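Local coordinates for protein tryptophan halogenase (Shewanella frigidimarina, PDB 2PYX) that probably acts as a flavin-dependent halogenase, using reduced FAD and oxygen in a monooxygenase-type reaction to halogenate tryptophan or a related substrate, at residues A[357-361]-A[407-412]; A[91-97]-A[273-278]; A[279-285]-A[296-300]. The contacts are given in a common frame with arbitrary orientation. Where two conformers were deposited one is given. Residue numbers count along the deposited sequence, not the author numbering.

How the interactions relate
Following the chain from the N terminus, the first segment met is 91-97, on strand 87-95. Interaction 2 closes a long loop of 175 residues by setting 273-278 beside 91-97 as a parallel neighbour in the large mixed sheet. The next strand, 282-288, follows at once through a tight turn, and interaction 3 closes a short hairpin with 296-300. Interaction 1 comes last, joining the loop before helix 363-377 to the end of helix 383-413. The three closures follow in series, neither nested nor crossed, yet they meet in space: T277 bonds to I284, W283 NE1 to E358, and F94 packs on E361. Sheet and helix are thereby tied together beside the predicted tryptophan site.

Interaction 1. Residues A[357-361]-A[407-412]; sequences IEPLE and FLKLHY
L408, projecting from helix 407-412, pushes its branched end into the hollow formed by the irregular segment 357-361, which bends round it. The segment is extended at I357 and E358, kinks at P359 and reaches a positive phi (67°) at E361; L360 and L408 are the nearest CA pair, at 6.6 Å. L408 (chi1 m, chi2 p) places CD1 3.5 Å from L360 O and 4.0 Å from E361 CB, while its CD2 faces E358 CG at 4.2 Å. In return L360, with chi1 t, inserts CD2 between helix side chains: 4.0 Å from L408 CG, 3.8 Å from Y412 CE2, and over one face of the H411 imidazole, 4.2 Å from H411 CG. This is loop-on-helix packing at the predicted substrate pocket of a tryptophan halogenase, where E361 is predicted to bind L-tryptophan and lies near the predicted active-site K89. Polar tips close both ends of the apolar patch. H411 NE2 donates to E361 OE2 at 2.7 Å, and H411 ND1 donates to F407 O at 2.7 Å, so histidine fits by offering two nitrogens that fix its ring; H111 also bonds to E361 OE2. E361 CD lies 3.5 Å from F407 CE2. At the other end, a long E358 side chain reaches Y412, whose OH donates to E358 OE2 at 2.6 Å; W283 shares that oxygen, and N253 holds E358 OE1.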
loop_
_atom_site.group_PDB
_atom_site.type_symbol
_atom_site.label_atom_id
_atom_site.label_comp_id
_atom_site.label_asym_id
_atom_site.label_seq_id
_atom_site.Cartn_x
_atom_site.Cartn_y
_atom_site.Cartn_z
ATOM N N ILE A 357 -2.934 -6.818 7.298
ATOM C CA ILE A 357 -4.371 -6.656 7.422
ATOM C C ILE A 357 -4.959 -6.713 6.012
ATOM O O ILE A 357 -4.217 -6.753 5.026
ATOM C CB ILE A 357 -4.707 -5.309 8.077
ATOM C CG1 ILE A 357 -3.896 -4.194 7.344
ATOM C CG2 ILE A 357 -4.326 -5.343 9.585
ATOM C CD1 ILE A 357 -4.347 -2.898 7.581
ATOM N N GLU A 358 -6.287 -6.636 5.910
ATOM C CA GLU A 358 -6.925 -6.494 4.601
ATOM C C GLU A 358 -6.259 -5.404 3.750
ATOM O O GLU A 358 -5.784 -4.372 4.283
ATOM C CB GLU A 358 -8.404 -6.117 4.804
ATOM C CG GLU A 358 -8.604 -4.758 5.459
ATOM C CD GLU A 358 -9.994 -4.617 5.963
ATOM O OE1 GLU A 358 -10.309 -5.263 6.982
ATOM O OE2 GLU A 358 -10.794 -3.928 5.275
ATOM N N PRO A 359 -6.253 -5.569 2.427
ATOM C CA PRO A 359 -5.606 -4.628 1.511
ATOM C C PRO A 359 -6.384 -3.350 1.226
ATOM O O PRO A 359 -6.190 -2.720 0.178
ATOM C CB PRO A 359 -5.459 -5.462 0.233
ATOM C CG PRO A 359 -6.582 -6.391 0.295
ATOM C CD PRO A 359 -6.769 -6.761 1.719
ATOM N N LEU A 360 -7.230 -2.931 2.174
ATOM C CA LEU A 360 -7.932 -1.669 2.068
ATOM C C LEU A 360 -6.853 -0.604 2.187
ATOM O O LEU A 360 -6.099 -0.569 3.160
ATOM C CB LEU A 360 -8.931 -1.511 3.203
ATOM C CG LEU A 360 -9.845 -0.290 3.271
ATOM C CD1 LEU A 360 -10.666 -0.198 2.034
ATOM C CD2 LEU A 360 -10.763 -0.350 4.467
ATOM N N GLU A 361 -6.801 0.261 1.211
ATOM C CA GLU A 361 -5.795 1.308 1.086
ATOM C C GLU A 361 -4.381 0.778 0.820
ATOM O O GLU A 361 -3.415 1.564 0.920
ATOM C CB GLU A 361 -5.807 2.298 2.249
ATOM C CG GLU A 361 -7.112 3.061 2.351
ATOM C CD GLU A 361 -7.293 4.120 1.281
ATOM O OE1 GLU A 361 -6.332 4.392 0.521
ATOM O OE2 GLU A 361 -8.399 4.673 1.206
ATOM N N PHE A 407 -7.098 4.765 10.030
ATOM C CA PHE A 407 -7.503 5.239 8.705
ATOM C C PHE A 407 -8.438 4.222 8.042
ATOM O O PHE A 407 -9.471 4.586 7.473
ATOM C CB PHE A 407 -6.293 5.554 7.809
ATOM C CG PHE A 407 -6.676 6.124 6.464
ATOM C CD1 PHE A 407 -7.559 7.182 6.365
ATOM C CD2 PHE A 407 -6.169 5.579 5.298
ATOM C CE1 PHE A 407 -7.907 7.715 5.112
ATOM C CE2 PHE A 407 -6.496 6.112 4.057
ATOM C CZ PHE A 407 -7.367 7.172 3.971
ATOM N N LEU A 408 -8.066 2.945 8.092
ATOM C CA LEU A 408 -8.947 1.906 7.533
ATOM C C LEU A 408 -10.274 1.886 8.247
ATOM O O LEU A 408 -11.322 1.890 7.627
ATOM C CB LEU A 408 -8.282 0.548 7.604
ATOM C CG LEU A 408 -7.373 0.216 6.419
ATOM C CD1 LEU A 408 -6.299 1.258 6.124
ATOM C CD2 LEU A 408 -6.761 -1.174 6.589
ATOM N N LYS A 409 -10.245 1.903 9.579
ATOM C CA LYS A 409 -11.498 1.862 10.350
ATOM C C LYS A 409 -12.411 3.041 10.016
ATOM O O LYS A 409 -13.646 2.893 9.979
ATOM C CB LYS A 409 -11.192 1.834 11.837
ATOM C CG LYS A 409 -12.431 1.778 12.742
ATOM C CD LYS A 409 -13.296 0.495 12.468
ATOM C CE LYS A 409 -14.426 0.403 13.476
ATOM N NZ LYS A 409 -15.043 -0.983 13.578
ATOM N N LEU A 410 -11.828 4.222 9.790
ATOM C CA LEU A 410 -12.600 5.409 9.388
ATOM C C LEU A 410 -13.547 5.108 8.225
ATOM O O LEU A 410 -14.634 5.642 8.165
ATOM C CB LEU A 410 -11.633 6.542 8.959
ATOM C CG LEU A 410 -12.291 7.882 8.555
ATOM C CD1 LEU A 410 -13.037 8.518 9.673
ATOM C CD2 LEU A 410 -11.231 8.880 8.026
ATOM N N HIS A 411 -13.080 4.312 7.254
ATOM C CA HIS A 411 -13.857 4.005 6.057
ATOM C C HIS A 411 -15.168 3.342 6.446
ATOM O O HIS A 411 -16.191 3.537 5.754
ATOM C CB HIS A 411 -13.116 3.082 5.100
ATOM C CG HIS A 411 -11.901 3.678 4.441
ATOM N ND1 HIS A 411 -10.796 4.103 5.160
ATOM C CD2 HIS A 411 -11.602 3.878 3.135
ATOM C CE1 HIS A 411 -9.865 4.513 4.306
ATOM N NE2 HIS A 411 -10.326 4.385 3.073
ATOM N N TYR A 412 -15.151 2.537 7.487
ATOM C CA TYR A 412 -16.352 1.828 7.951
ATOM C C TYR A 412 -17.206 2.667 8.869
ATOM O O TYR A 412 -18.433 2.626 8.823
ATOM C CB TYR A 412 -15.962 0.548 8.706
ATOM C CG TYR A 412 -15.244 -0.472 7.879
ATOM C CD1 TYR A 412 -15.958 -1.377 7.110
ATOM C CD2 TYR A 412 -13.852 -0.569 7.833
ATOM C CE1 TYR A 412 -15.312 -2.298 6.354
ATOM C CE2 TYR A 412 -13.213 -1.534 7.082
ATOM C CZ TYR A 412 -13.951 -2.395 6.330
ATOM O OH TYR A 412 -13.313 -3.359 5.566
#

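Interaction 2. Residues A[91-97]-A[273-278]; sequences GSRFINW and CTHSTA
S276 loses the most surface here, 80 Å², with R93 (70 Å²) and A278 (67 Å²) close behind. They belong to two parallel strands, 91-95 and 274-278, whose axes come within 4.7 Å at 24°. The register pairs S92 with T274, R93 with H275, F94 with S276 and I95 with T277, at CA separations of 4.6 to 4.9 Å. S276 is central: its N donates to R93 O (2.9 Å), its O accepts I95 N (2.9 Å), and its small side chain, chi1 t, lies beside F94, OG 3.5 Å from CD1. R93 N donates to T274 O (2.8 Å), the pattern completed by T274 N to G91 O (3.0 Å) and A278 N to I95 O (3.0 Å). Such staggered bonding, each bonded residue linking to two across the gap, is the signature of parallel pairing, here inside the halogenase's large mixed sheet. On the face carrying R93, I95, H275 and T277, R93, t at chi1 and chi2 and then turned at chi3 (m), places CB 4.1 Å from H275 CD2; its guanidinium bonds to Q145. The opposite face carries S92, F94, T274 and S276; F94 packs against E361, predicted to bind tryptophan. Past I95 the chain turns at N96 (phi 62°), swinging W97 back. A278, whose small methyl can sit directly over the indole face, sets CB 3.8 Å from the centroid of the W97 five-membered ring, a CH-pi contact. W97 NE1 makes weak hydrogen bonds to S276 OG (3.1 Å) and S276 O (3.2 Å). One water joins N96 ND2 (3.1 Å) to A278 O (2.8 Å).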
loop_
_atom_site.group_PDB
_atom_site.type_symbol
_atom_site.label_atom_id
_atom_site.label_comp_id
_atom_site.label_asym_id
_atom_site.label_seq_id
_atom_site.Cartn_x
_atom_site.Cartn_y
_atom_site.Cartn_z
ATOM N N GLY A 91 -5.421 6.037 -7.422
ATOM C CA GLY A 91 -6.097 6.050 -6.123
ATOM C C GLY A 91 -7.050 4.883 -6.002
ATOM O O GLY A 91 -6.886 3.865 -6.680
ATOM N N SER A 92 -7.988 5.014 -5.067
ATOM C CA SER A 92 -9.029 4.023 -4.795
ATOM C C SER A 92 -10.388 4.681 -4.911
ATOM O O SER A 92 -10.622 5.748 -4.343
ATOM C CB SER A 92 -8.910 3.454 -3.386
ATOM O OG SER A 92 -7.714 2.712 -3.201
ATOM N N ARG A 93 -11.268 4.033 -5.678
ATOM C CA ARG A 93 -12.644 4.473 -5.774
ATOM C C ARG A 93 -13.520 3.534 -4.974
ATOM O O ARG A 93 -13.493 2.315 -5.174
ATOM C CB ARG A 93 -13.148 4.525 -7.201
ATOM C CG ARG A 93 -14.520 5.207 -7.313
ATOM C CD ARG A 93 -14.974 5.312 -8.737
ATOM N NE ARG A 93 -14.014 6.025 -9.570
ATOM C CZ ARG A 93 -13.849 7.346 -9.572
ATOM N NH1 ARG A 93 -14.580 8.105 -8.782
ATOM N NH2 ARG A 93 -12.946 7.906 -10.366
ATOM N N PHE A 94 -14.275 4.132 -4.069
ATOM C CA PHE A 94 -15.115 3.424 -3.092
ATOM C C PHE A 94 -16.578 3.529 -3.546
ATOM O O PHE A 94 -17.113 4.636 -3.640
ATOM C CB PHE A 94 -14.892 4.019 -1.711
ATOM C CG PHE A 94 -13.513 3.756 -1.212
ATOM C CD1 PHE A 94 -13.170 2.511 -0.696
ATOM C CD2 PHE A 94 -12.507 4.714 -1.320
ATOM C CE1 PHE A 94 -11.870 2.247 -0.289
ATOM C CE2 PHE A 94 -11.201 4.438 -0.905
ATOM C CZ PHE A 94 -10.902 3.215 -0.367
ATOM N N ILE A 95 -17.189 2.370 -3.794
ATOM C CA ILE A 95 -18.514 2.270 -4.369
ATOM C C ILE A 95 -19.405 1.612 -3.324
ATOM O O ILE A 95 -19.054 0.560 -2.810
ATOM C CB ILE A 95 -18.443 1.471 -5.675
ATOM C CG1 ILE A 95 -17.430 2.147 -6.625
ATOM C CG2 ILE A 95 -19.813 1.355 -6.303
ATOM C CD1 ILE A 95 -17.043 1.300 -7.789
ATOM N N ASN A 96 -20.577 2.195 -3.079
ATOM C CA ASN A 96 -21.598 1.656 -2.200
ATOM C C ASN A 96 -21.186 1.512 -0.735
ATOM O O ASN A 96 -21.772 0.748 -0.000
ATOM C CB ASN A 96 -22.149 0.327 -2.736
ATOM C CG ASN A 96 -22.882 0.484 -4.050
ATOM O OD1 ASN A 96 -23.209 1.591 -4.449
ATOM N ND2 ASN A 96 -23.057 -0.621 -4.746
ATOM N N TRP A 97 -20.214 2.304 -0.306
ATOM C CA TRP A 97 -19.778 2.240 1.083
ATOM C C TRP A 97 -20.653 3.069 2.001
ATOM O O TRP A 97 -20.696 2.824 3.208
ATOM C CB TRP A 97 -18.322 2.747 1.217
ATOM C CG TRP A 97 -17.323 1.743 0.899
ATOM C CD1 TRP A 97 -16.964 1.241 -0.314
ATOM C CD2 TRP A 97 -16.484 1.103 1.863
ATOM N NE1 TRP A 97 -15.971 0.285 -0.165
ATOM C CE2 TRP A 97 -15.651 0.199 1.173
ATOM C CE3 TRP A 97 -16.367 1.214 3.265
ATOM C CZ2 TRP A 97 -14.718 -0.592 1.833
ATOM C CZ3 TRP A 97 -15.422 0.429 3.909
ATOM C CH2 TRP A 97 -14.631 -0.465 3.199
ATOM N N CYS A 273 -8.146 3.466 -11.353
ATOM C CA CYS A 273 -8.009 3.299 -9.891
ATOM C C CYS A 273 -8.358 1.879 -9.478
ATOM O O CYS A 273 -9.044 1.166 -10.190
ATOM C CB CYS A 273 -8.962 4.242 -9.182
ATOM S SG CYS A 273 -8.651 5.966 -9.510
ATOM N N THR A 274 -7.906 1.487 -8.293
ATOM C CA THR A 274 -8.476 0.305 -7.639
ATOM C C THR A 274 -9.938 0.601 -7.288
ATOM O O THR A 274 -10.251 1.692 -6.805
ATOM C CB THR A 274 -7.712 -0.020 -6.362
ATOM O OG1 THR A 274 -6.346 -0.296 -6.677
ATOM C CG2 THR A 274 -8.336 -1.201 -5.652
ATOM N N HIS A 275 -10.838 -0.373 -7.498
ATOM C CA HIS A 275 -12.216 -0.242 -7.056
ATOM C C HIS A 275 -12.412 -1.100 -5.818
ATOM O O HIS A 275 -11.860 -2.206 -5.699
ATOM C CB HIS A 275 -13.180 -0.657 -8.148
ATOM C CG HIS A 275 -13.189 0.292 -9.299
ATOM N ND1 HIS A 275 -14.180 0.275 -10.257
ATOM C CD2 HIS A 275 -12.365 1.319 -9.625
ATOM C CE1 HIS A 275 -13.941 1.228 -11.144
ATOM N NE2 HIS A 275 -12.844 1.872 -10.791
ATOM N N SER A 276 -13.182 -0.543 -4.890
ATOM C CA SER A 276 -13.538 -1.207 -3.649
ATOM C C SER A 276 -15.031 -1.024 -3.519
ATOM O O SER A 276 -15.501 0.079 -3.291
ATOM C CB SER A 276 -12.831 -0.505 -2.485
ATOM O OG SER A 276 -13.378 -0.902 -1.249
ATOM N N THR A 277 -15.790 -2.118 -3.650
ATOM C CA THR A 277 -17.240 -2.049 -3.655
ATOM C C THR A 277 -17.732 -2.780 -2.413
ATOM O O THR A 277 -17.568 -3.997 -2.268
ATOM C CB THR A 277 -17.845 -2.687 -4.950
ATOM O OG1 THR A 277 -17.262 -2.069 -6.100
ATOM C CG2 THR A 277 -19.329 -2.496 -4.966
ATOM N N ALA A 278 -18.374 -2.040 -1.535
ATOM C CA ALA A 278 -18.870 -2.569 -0.277
ATOM C C ALA A 278 -19.971 -3.591 -0.517
ATOM O O ALA A 278 -20.774 -3.426 -1.439
ATOM C CB ALA A 278 -19.385 -1.468 0.643
HETATM O O HOH W 1 -22.580 -3.428 -3.606
#

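Interaction 3. Residues A[279-285]-A[296-300]; sequences QPNGWIW and GYVYS
Strands 282-285 and 296-299 run antiparallel, their axes 4.6 Å apart at 159°, as the two arms of the beta hairpin 282-288/292-299 in the large mixed sheet. W283 with V298 and W285 with G296 are hydrogen-bonded pairs: W283 N to V298 O is 2.9 Å, V298 N to W283 O 2.8 Å, W285 N to G296 O 2.8 Å and G296 N to W285 O 3.2 Å. Between them I284 and Y297 form a non-hydrogen-bonded pair (CA atoms 4.3 Å apart); a second, G282 with Y299 at 4.2 Å, lies beyond W283/V298 next to the turn. This type I turn, Q279 to G282, leads in; G282 has phi 160°, and a beta carbon there would collide with V298 O, so glycine suits the spot. N281 O then accepts S300 N at 3.3 Å. W283 and V298 lie on one face, V298 CB being 4.0 Å from the centroid of the W283 five-membered ring; W283 NE1 bonds to E358 beyond the hairpin. On the same face W285 (chi1 p) folds over G296, whose missing side chain lets the indole settle on the backbone: G296 CA is 3.4 Å from the centroid of its six-membered ring. Y297 (chi1 t), on the other face, packs CD1 3.7 Å from I284 CG1, its ring extending along the first arm to the turn, where its OH accepts a hydrogen bond from N281 N at 3.2 Å.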
loop_
_atom_site.group_PDB
_atom_site.type_symbol
_atom_site.label_atom_id
_atom_site.label_comp_id
_atom_site.label_asym_id
_atom_site.label_seq_id
_atom_site.Cartn_x
_atom_site.Cartn_y
_atom_site.Cartn_z
ATOM N N GLN A 279 -19.964 -4.616 0.334
ATOM C CA GLN A 279 -20.899 -5.742 0.300
ATOM C C GLN A 279 -21.531 -5.880 1.686
ATOM O O GLN A 279 -21.153 -5.119 2.613
ATOM C CB GLN A 279 -20.162 -7.016 -0.116
ATOM C CG GLN A 279 -19.382 -6.924 -1.404
ATOM C CD GLN A 279 -20.271 -6.687 -2.612
ATOM O OE1 GLN A 279 -21.359 -7.299 -2.724
ATOM N NE2 GLN A 279 -19.835 -5.793 -3.524
ATOM N N PRO A 280 -22.501 -6.805 1.868
ATOM C CA PRO A 280 -23.126 -6.924 3.188
ATOM C C PRO A 280 -22.177 -7.218 4.352
ATOM O O PRO A 280 -22.491 -6.789 5.472
ATOM C CB PRO A 280 -24.159 -8.041 2.979
ATOM C CG PRO A 280 -24.523 -7.907 1.522
ATOM C CD PRO A 280 -23.215 -7.613 0.843
ATOM N N ASN A 281 -21.091 -7.939 4.081
ATOM C CA ASN A 281 -20.207 -8.413 5.129
ATOM C C ASN A 281 -18.734 -8.164 4.858
ATOM O O ASN A 281 -17.885 -8.899 5.373
ATOM C CB ASN A 281 -20.485 -9.896 5.419
ATOM C CG ASN A 281 -21.846 -10.087 6.003
ATOM O OD1 ASN A 281 -22.101 -9.654 7.108
ATOM N ND2 ASN A 281 -22.742 -10.735 5.262
ATOM N N GLY A 282 -18.451 -7.140 4.063
ATOM C CA GLY A 282 -17.088 -6.800 3.718
ATOM C C GLY A 282 -17.072 -5.943 2.464
ATOM O O GLY A 282 -17.954 -5.120 2.263
ATOM N N TRP A 283 -16.073 -6.132 1.630
ATOM C CA TRP A 283 -15.943 -5.346 0.408
ATOM C C TRP A 283 -15.156 -6.142 -0.600
ATOM O O TRP A 283 -14.342 -7.018 -0.251
ATOM C CB TRP A 283 -15.288 -3.986 0.703
ATOM C CG TRP A 283 -13.904 -4.078 1.266
ATOM C CD1 TRP A 283 -13.532 -4.267 2.594
ATOM C CD2 TRP A 283 -12.680 -3.976 0.527
ATOM N NE1 TRP A 283 -12.161 -4.308 2.682
ATOM C CE2 TRP A 283 -11.615 -4.114 1.443
ATOM C CE3 TRP A 283 -12.369 -3.777 -0.818
ATOM C CZ2 TRP A 283 -10.269 -4.086 1.042
ATOM C CZ3 TRP A 283 -11.036 -3.673 -1.211
ATOM C CH2 TRP A 283 -9.996 -3.833 -0.275
ATOM N N ILE A 284 -15.392 -5.819 -1.880
ATOM C CA ILE A 284 -14.722 -6.478 -2.982
ATOM C C ILE A 284 -13.742 -5.561 -3.703
ATOM O O ILE A 284 -14.126 -4.453 -4.082
ATOM C CB ILE A 284 -15.757 -7.010 -3.960
ATOM C CG1 ILE A 284 -16.440 -8.209 -3.319
ATOM C CG2 ILE A 284 -15.138 -7.432 -5.265
ATOM C CD1 ILE A 284 -17.632 -8.791 -4.126
ATOM N N TRP A 285 -12.485 -6.004 -3.804
ATOM C CA TRP A 285 -11.457 -5.258 -4.538
ATOM C C TRP A 285 -11.497 -5.665 -6.000
ATOM O O TRP A 285 -11.934 -6.775 -6.345
ATOM C CB TRP A 285 -10.061 -5.459 -3.981
ATOM C CG TRP A 285 -9.358 -6.715 -4.379
ATOM C CD1 TRP A 285 -8.825 -7.025 -5.599
ATOM C CD2 TRP A 285 -9.028 -7.808 -3.515
ATOM N NE1 TRP A 285 -8.180 -8.242 -5.543
ATOM C CE2 TRP A 285 -8.305 -8.742 -4.268
ATOM C CE3 TRP A 285 -9.280 -8.081 -2.158
ATOM C CZ2 TRP A 285 -7.831 -9.934 -3.710
ATOM C CZ3 TRP A 285 -8.829 -9.262 -1.624
ATOM C CH2 TRP A 285 -8.119 -10.179 -2.398
ATOM N N GLY A 296 -11.293 -9.724 -5.346
ATOM C CA GLY A 296 -11.397 -10.475 -4.116
ATOM C C GLY A 296 -12.409 -9.905 -3.167
ATOM O O GLY A 296 -12.562 -8.692 -3.097
ATOM N N TYR A 297 -13.087 -10.786 -2.427
ATOM C CA TYR A 297 -14.025 -10.375 -1.420
ATOM C C TYR A 297 -13.321 -10.555 -0.060
ATOM O O TYR A 297 -12.919 -11.657 0.317
ATOM C CB TYR A 297 -15.267 -11.269 -1.451
ATOM C CG TYR A 297 -16.397 -10.902 -0.522
ATOM C CD1 TYR A 297 -16.490 -9.649 0.075
ATOM C CD2 TYR A 297 -17.411 -11.811 -0.253
ATOM C CE1 TYR A 297 -17.590 -9.333 0.940
ATOM C CE2 TYR A 297 -18.456 -11.503 0.596
ATOM C CZ TYR A 297 -18.577 -10.264 1.171
ATOM O OH TYR A 297 -19.597 -9.909 1.984
ATOM N N VAL A 298 -13.125 -9.420 0.631
ATOM C CA VAL A 298 -12.640 -9.361 2.005
ATOM C C VAL A 298 -13.859 -9.357 2.891
ATOM O O VAL A 298 -14.714 -8.492 2.749
ATOM C CB VAL A 298 -11.852 -8.053 2.197
ATOM C CG1 VAL A 298 -11.545 -7.814 3.669
ATOM C CG2 VAL A 298 -10.617 -8.059 1.344
ATOM N N TYR A 299 -13.903 -10.275 3.845
ATOM C CA TYR A 299 -15.103 -10.412 4.661
ATOM C C TYR A 299 -14.811 -10.973 6.068
ATOM O O TYR A 299 -13.706 -11.433 6.354
ATOM C CB TYR A 299 -16.163 -11.267 3.939
ATOM C CG TYR A 299 -15.803 -12.688 3.680
ATOM C CD1 TYR A 299 -15.126 -13.036 2.541
ATOM C CD2 TYR A 299 -16.172 -13.709 4.563
ATOM C CE1 TYR A 299 -14.766 -14.344 2.285
ATOM C CE2 TYR A 299 -15.818 -15.033 4.311
ATOM C CZ TYR A 299 -15.151 -15.358 3.136
ATOM O OH TYR A 299 -14.781 -16.672 2.881
ATOM N N SER A 300 -15.825 -10.911 6.915
ATOM C CA SER A 300 -15.716 -11.374 8.327
ATOM C C SER A 300 -16.404 -12.705 8.491
ATOM O O SER A 300 -17.618 -12.776 8.292
ATOM C CB SER A 300 -16.384 -10.369 9.217
ATOM O OG SER A 300 -16.497 -10.841 10.542
#